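PDB 1I5P: pesticidal crystal protein Cry2Aa from Bacillus thuringiensis serovar kurstaki, which promotes colloidosmotic lysis of midgut epithelial cells in dipteran and lepidopteran larvae after binding to them. Local coordinates for residues T395-T400 / F409-N414; V374-D379 / L464-N469. One frame throughout, in Å; residues are numbered along the deposited sequence.

Contact 1. Residues T395-T400 / F409-N414; sequences TESFQT and FSARGN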
loop_
_atom_site.group_PDB
_atom_site.type_symbol
_atom_site.label_atom_id
_atom_site.label_comp_id
_atom_site.label_asym_id
_atom_site.label_seq_id
_atom_site.Cartn_x
_atom_site.Cartn_y
_atom_site.Cartn_z
ATOM N N THR A 395 -17.246 -0.127 18.735
ATOM C CA THR A 395 -17.897 0.330 17.509
ATOM C C THR A 395 -17.908 -0.838 16.526
ATOM O O THR A 395 -18.927 -1.505 16.354
ATOM C CB THR A 395 -17.149 1.537 16.882
ATOM O OG1 THR A 395 -15.734 1.333 16.978
ATOM C CG2 THR A 395 -17.529 2.835 17.594
ATOM N N GLU A 396 -16.763 -1.094 15.905
ATOM C CA GLU A 396 -16.630 -2.189 14.959
ATOM C C GLU A 396 -17.691 -2.044 13.874
ATOM O O GLU A 396 -18.481 -2.962 13.644
ATOM C CB GLU A 396 -16.808 -3.533 15.678
ATOM C CG GLU A 396 -16.136 -3.638 17.050
ATOM C CD GLU A 396 -14.617 -3.511 17.004
ATOM O OE1 GLU A 396 -14.029 -3.641 15.912
ATOM O OE2 GLU A 396 -14.006 -3.295 18.071
ATOM N N SER A 397 -17.701 -0.888 13.214
ATOM C CA SER A 397 -18.677 -0.601 12.168
ATOM C C SER A 397 -18.005 -0.317 10.833
ATOM O O SER A 397 -16.838 0.079 10.783
ATOM C CB SER A 397 -19.539 0.594 12.588
ATOM O OG SER A 397 -20.407 0.993 11.546
ATOM N N PHE A 398 -18.743 -0.518 9.748
ATOM C CA PHE A 398 -18.198 -0.294 8.420
ATOM C C PHE A 398 -19.232 0.334 7.499
ATOM O O PHE A 398 -20.436 0.121 7.655
ATOM C CB PHE A 398 -17.694 -1.616 7.827
ATOM C CG PHE A 398 -16.695 -2.335 8.696
ATOM C CD1 PHE A 398 -17.120 -3.109 9.772
ATOM C CD2 PHE A 398 -15.324 -2.207 8.463
ATOM C CE1 PHE A 398 -16.196 -3.749 10.604
ATOM C CE2 PHE A 398 -14.396 -2.843 9.292
ATOM C CZ PHE A 398 -14.834 -3.612 10.364
ATOM N N GLN A 399 -18.750 1.113 6.539
ATOM C CA GLN A 399 -19.629 1.788 5.600
ATOM C C GLN A 399 -19.101 1.592 4.183
ATOM O O GLN A 399 -17.891 1.607 3.950
ATOM C CB GLN A 399 -19.701 3.271 5.961
ATOM C CG GLN A 399 -20.615 4.113 5.109
ATOM C CD GLN A 399 -20.791 5.496 5.700
ATOM O OE1 GLN A 399 -21.368 5.650 6.779
ATOM N NE2 GLN A 399 -20.285 6.507 5.007
ATOM N N THR A 400 -20.025 1.414 3.244
ATOM C CA THR A 400 -19.696 1.181 1.841
ATOM C C THR A 400 -19.681 2.457 1.009
ATOM O O THR A 400 -20.051 3.523 1.491
ATOM C CB THR A 400 -20.714 0.219 1.212
ATOM O OG1 THR A 400 -21.982 0.877 1.095
ATOM C CG2 THR A 400 -20.879 -1.024 2.082
ATOM N N PHE A 409 -21.873 -1.888 16.686
ATOM C CA PHE A 409 -22.551 -0.768 17.321
ATOM C C PHE A 409 -22.415 0.537 16.560
ATOM O O PHE A 409 -21.604 0.657 15.644
ATOM C CB PHE A 409 -22.025 -0.576 18.744
ATOM C CG PHE A 409 -22.124 -1.804 19.598
ATOM C CD1 PHE A 409 -21.033 -2.651 19.750
ATOM C CD2 PHE A 409 -23.321 -2.134 20.223
ATOM C CE1 PHE A 409 -21.130 -3.812 20.521
ATOM C CE2 PHE A 409 -23.432 -3.289 20.991
ATOM C CZ PHE A 409 -22.332 -4.131 21.139
ATOM N N SER A 410 -23.212 1.518 16.970
ATOM C CA SER A 410 -23.220 2.833 16.351
ATOM C C SER A 410 -21.826 3.401 16.145
ATOM O O SER A 410 -20.929 3.198 16.965
ATOM C CB SER A 410 -24.041 3.797 17.202
ATOM O OG SER A 410 -25.380 3.344 17.313
ATOM N N ALA A 411 -21.655 4.122 15.043
ATOM C CA ALA A 411 -20.373 4.730 14.707
ATOM C C ALA A 411 -20.080 5.963 15.549
ATOM O O ALA A 411 -20.974 6.752 15.857
ATOM C CB ALA A 411 -20.344 5.104 13.233
ATOM N N ARG A 412 -18.812 6.110 15.916
ATOM C CA ARG A 412 -18.332 7.236 16.704
ATOM C C ARG A 412 -16.822 7.112 16.842
ATOM O O ARG A 412 -16.257 6.045 16.596
ATOM C CB ARG A 412 -19.005 7.271 18.085
ATOM C CG ARG A 412 -18.887 5.999 18.902
ATOM C CD ARG A 412 -19.664 6.121 20.220
ATOM N NE ARG A 412 -19.124 7.158 21.102
ATOM C CZ ARG A 412 -19.525 7.366 22.354
ATOM N NH1 ARG A 412 -20.478 6.610 22.882
ATOM N NH2 ARG A 412 -18.966 8.324 23.085
ATOM N N GLY A 413 -16.173 8.204 17.230
ATOM C CA GLY A 413 -14.728 8.196 17.369
ATOM C C GLY A 413 -14.090 8.375 16.006
ATOM O O GLY A 413 -14.775 8.746 15.054
ATOM N N ASN A 414 -12.792 8.116 15.892
ATOM C CA ASN A 414 -12.120 8.268 14.601
ATOM C C ASN A 414 -12.595 7.233 13.596
ATOM O O ASN A 414 -12.764 6.061 13.934
ATOM C CB ASN A 414 -10.605 8.098 14.737
ATOM C CG ASN A 414 -9.955 9.166 15.585
ATOM O OD1 ASN A 414 -10.305 10.336 15.510
ATOM N ND2 ASN A 414 -8.974 8.759 16.383
HETATM O O HOH W 1 -22.728 0.234 12.791
#
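T395 and S397 meet F409–R412 where an antiparallel strand pair gives way to loop, in a four-stranded sheet of the beta-prism middle domain. Inner strand 397-400 pairs with outermost strand 405-407, and the contact carries that association past the ends of both. The loop 409-414 leads to the other outermost strand, 415-416, passing the N-terminal end of 397-400. One backbone hydrogen bond crosses the contact, from F409 N to T395 O at 3.0 Å, with an N-H...O angle of 152° and the donor in the carbonyl plane. E396 takes left-handed backbone angles and, with S397, faces W377, forming a G1 beta bulge.

T395 divides its beta-branched side chain between two jobs. Its methyl CG2, anti to the carbonyl carbon, lies 3.5 Å from S410 O and 3.6 Å from R412 O, and also touches the aliphatic R412 CG at 3.7 Å. Its hydroxyl OG1 (chi1 41°) instead bonds D379 O. Threonine suits the place because one branch packs against the loop while the other satisfies a carbonyl.

S397 directs its CB at the loop, 3.7 Å from F409 O. Its OG, anti to the backbone N (chi1 174°), accepts a hydrogen bond from a water 2.7 Å away, which also donates to F409 O; the same OG bonds C406 O, on a residue in a disulfide with C362. A small hydroxyl serves water and carbonyl together, and the short methyl of A411 fits beside it.

R412 extends from the loop to a salt bridge with D383 and a cation-pi contact with W393. The F409 ring meets H333 and lies against R315 and S317 of strand 308-321, while A411 packs on W377 of strand 373-377, so the loop is bordered by strands of two sheets.

Contact 2. Residues V374-D379 / L464-N469; sequences VRSWLD and LVSVHN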
loop_
_atom_site.group_PDB
_atom_site.type_symbol
_atom_site.label_atom_id
_atom_site.label_comp_id
_atom_site.label_asym_id
_atom_site.label_seq_id
_atom_site.Cartn_x
_atom_site.Cartn_y
_atom_site.Cartn_z
ATOM N N VAL A 374 -15.385 1.126 2.532
ATOM C CA VAL A 374 -14.309 2.105 2.376
ATOM C C VAL A 374 -13.963 2.810 3.688
ATOM O O VAL A 374 -12.849 3.323 3.852
ATOM C CB VAL A 374 -14.659 3.182 1.299
ATOM C CG1 VAL A 374 -14.680 2.545 -0.082
ATOM C CG2 VAL A 374 -16.011 3.830 1.598
ATOM N N ARG A 375 -14.898 2.807 4.631
ATOM C CA ARG A 375 -14.678 3.489 5.899
ATOM C C ARG A 375 -15.051 2.617 7.096
ATOM O O ARG A 375 -16.051 1.894 7.057
ATOM C CB ARG A 375 -15.498 4.783 5.904
ATOM C CG ARG A 375 -15.235 5.729 7.059
ATOM C CD ARG A 375 -16.122 6.963 6.934
ATOM N NE ARG A 375 -15.788 7.816 5.789
ATOM C CZ ARG A 375 -14.940 8.840 5.837
ATOM N NH1 ARG A 375 -14.329 9.141 6.977
ATOM N NH2 ARG A 375 -14.726 9.589 4.756
ATOM N N SER A 376 -14.246 2.680 8.157
ATOM C CA SER A 376 -14.514 1.896 9.365
ATOM C C SER A 376 -14.371 2.715 10.652
ATOM O O SER A 376 -13.665 3.721 10.682
ATOM C CB SER A 376 -13.562 0.704 9.437
ATOM O OG SER A 376 -12.222 1.144 9.608
ATOM N N TRP A 377 -15.062 2.271 11.699
ATOM C CA TRP A 377 -15.012 2.879 13.033
ATOM C C TRP A 377 -14.617 1.718 13.942
ATOM O O TRP A 377 -15.355 0.743 14.065
ATOM C CB TRP A 377 -16.383 3.420 13.445
ATOM C CG TRP A 377 -16.805 4.633 12.677
ATOM C CD1 TRP A 377 -16.664 5.935 13.057
ATOM C CD2 TRP A 377 -17.428 4.656 11.388
ATOM N NE1 TRP A 377 -17.162 6.769 12.088
ATOM C CE2 TRP A 377 -17.635 6.011 11.052
ATOM C CE3 TRP A 377 -17.827 3.661 10.485
ATOM C CZ2 TRP A 377 -18.230 6.399 9.845
ATOM C CZ3 TRP A 377 -18.418 4.046 9.286
ATOM C CH2 TRP A 377 -18.612 5.405 8.978
ATOM N N LEU A 378 -13.457 1.822 14.581
ATOM C CA LEU A 378 -12.964 0.740 15.420
ATOM C C LEU A 378 -12.634 1.127 16.856
ATOM O O LEU A 378 -12.198 0.286 17.649
ATOM C CB LEU A 378 -11.715 0.153 14.768
ATOM C CG LEU A 378 -11.849 -0.172 13.277
ATOM C CD1 LEU A 378 -10.467 -0.354 12.656
ATOM C CD2 LEU A 378 -12.695 -1.429 13.110
ATOM N N ASP A 379 -12.838 2.395 17.187
ATOM C CA ASP A 379 -12.533 2.899 18.523
ATOM C C ASP A 379 -13.428 2.329 19.616
ATOM O O ASP A 379 -14.554 1.892 19.360
ATOM C CB ASP A 379 -12.646 4.429 18.553
ATOM C CG ASP A 379 -11.567 5.120 17.728
ATOM O OD1 ASP A 379 -10.673 4.429 17.192
ATOM O OD2 ASP A 379 -11.611 6.363 17.628
ATOM N N LEU A 464 -11.604 -5.430 15.689
ATOM C CA LEU A 464 -11.348 -5.503 14.258
ATOM C C LEU A 464 -10.331 -4.529 13.691
ATOM O O LEU A 464 -10.099 -3.443 14.232
ATOM C CB LEU A 464 -12.667 -5.367 13.495
ATOM C CG LEU A 464 -13.776 -6.282 14.019
ATOM C CD1 LEU A 464 -14.999 -6.167 13.130
ATOM C CD2 LEU A 464 -13.279 -7.721 14.069
ATOM N N VAL A 465 -9.738 -4.953 12.581
ATOM C CA VAL A 465 -8.731 -4.195 11.862
ATOM C C VAL A 465 -9.184 -4.077 10.411
ATOM O O VAL A 465 -9.509 -5.082 9.773
ATOM C CB VAL A 465 -7.371 -4.940 11.901
ATOM C CG1 VAL A 465 -6.363 -4.273 10.964
ATOM C CG2 VAL A 465 -6.847 -4.986 13.337
ATOM N N SER A 466 -9.229 -2.856 9.888
ATOM C CA SER A 466 -9.617 -2.675 8.495
ATOM C C SER A 466 -8.346 -2.580 7.644
ATOM O O SER A 466 -7.374 -1.925 8.027
ATOM C CB SER A 466 -10.500 -1.427 8.322
ATOM O OG SER A 466 -9.899 -0.263 8.854
ATOM N N VAL A 467 -8.357 -3.277 6.511
ATOM C CA VAL A 467 -7.224 -3.310 5.594
ATOM C C VAL A 467 -7.569 -2.489 4.360
ATOM O O VAL A 467 -8.446 -2.863 3.575
ATOM C CB VAL A 467 -6.906 -4.757 5.156
ATOM C CG1 VAL A 467 -5.581 -4.796 4.414
ATOM C CG2 VAL A 467 -6.868 -5.676 6.375
ATOM N N HIS A 468 -6.867 -1.375 4.195
ATOM C CA HIS A 468 -7.113 -0.466 3.083
ATOM C C HIS A 468 -6.087 -0.618 1.964
ATOM O O HIS A 468 -4.876 -0.673 2.207
ATOM C CB HIS A 468 -7.108 0.974 3.598
ATOM C CG HIS A 468 -8.018 1.194 4.767
ATOM N ND1 HIS A 468 -9.134 1.999 4.704
ATOM C CD2 HIS A 468 -7.979 0.704 6.030
ATOM C CE1 HIS A 468 -9.744 1.996 5.878
ATOM N NE2 HIS A 468 -9.060 1.218 6.699
ATOM N N ASN A 469 -6.581 -0.682 0.733
ATOM C CA ASN A 469 -5.702 -0.826 -0.414
ATOM C C ASN A 469 -6.334 -0.145 -1.619
ATOM O O ASN A 469 -7.563 -0.043 -1.710
ATOM C CB ASN A 469 -5.459 -2.317 -0.691
ATOM C CG ASN A 469 -4.265 -2.555 -1.590
ATOM O OD1 ASN A 469 -4.343 -2.362 -2.802
ATOM N ND2 ASN A 469 -3.147 -2.969 -1.000
HETATM O O HOH W 2 -10.367 3.601 2.706
#
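Strands 374-377 and 464-469 run nearly antiparallel, at 160°, with axes 8.1 Å apart at closest approach, so they face each other from two different sheets and meet through side chains.

At the middle, S376 and S466 point toward one another and their hydroxyls hydrogen-bond, OG to OG, at 2.8 Å. Matched torsions, each setting OG between the backbone N and the carbonyl carbon (chi1 66° and 54°), bring the two oxygens together. Serine suits the site because its short side chain lets the strands approach while still providing a polar group. S466 OG is bonded in turn to H468 NE2 at 2.7 Å, and N416 ND2 bonds S376 OG. On the other nitrogen of the imidazole, a water lying in the ring plane sits 2.8 Å from H468 ND1 and donates to V374 O. Histidine, with two nitrogens at the rim of its flat ring, can thus join the serine pair to the backbone of the opposing strand.

Past the serines, L378 supplies the apolar part. Both its methyls, CD1 and CD2, approach L464 O from the same side, each 3.5 Å away, and CD2 reaches L464 CB at 4.0 Å.

The chemistry is that of a buried polar chain, running from N416 through two hydroxyls, the imidazole and a water to a carbonyl. Its bonds supply partners for polar groups within a buried interface between sheets.

How the contacts relate
Contacts 1 and 2 lie about 9 Å apart, centre to centre, within the middle domain. Along the chain the order is 374-379, 395-400, 409-414, 464-469, so contact 1 is nested inside the loop closed by contact 2. They share one antiparallel sheet, in which strands 373-377 and 397-400 are neighbours: contact 1 ties inner strand 397-400 and the residues before it to the loop joining strands 405-407 and 415-416, and contact 2 joins the sheet to the one containing strand 462-469. D379 links the two, its OD2 taking a probable hydrogen bond from N414 N. The loop and the sheet of strand 462-469 thus both pack on the sheet of strands 373-377 and 397-400.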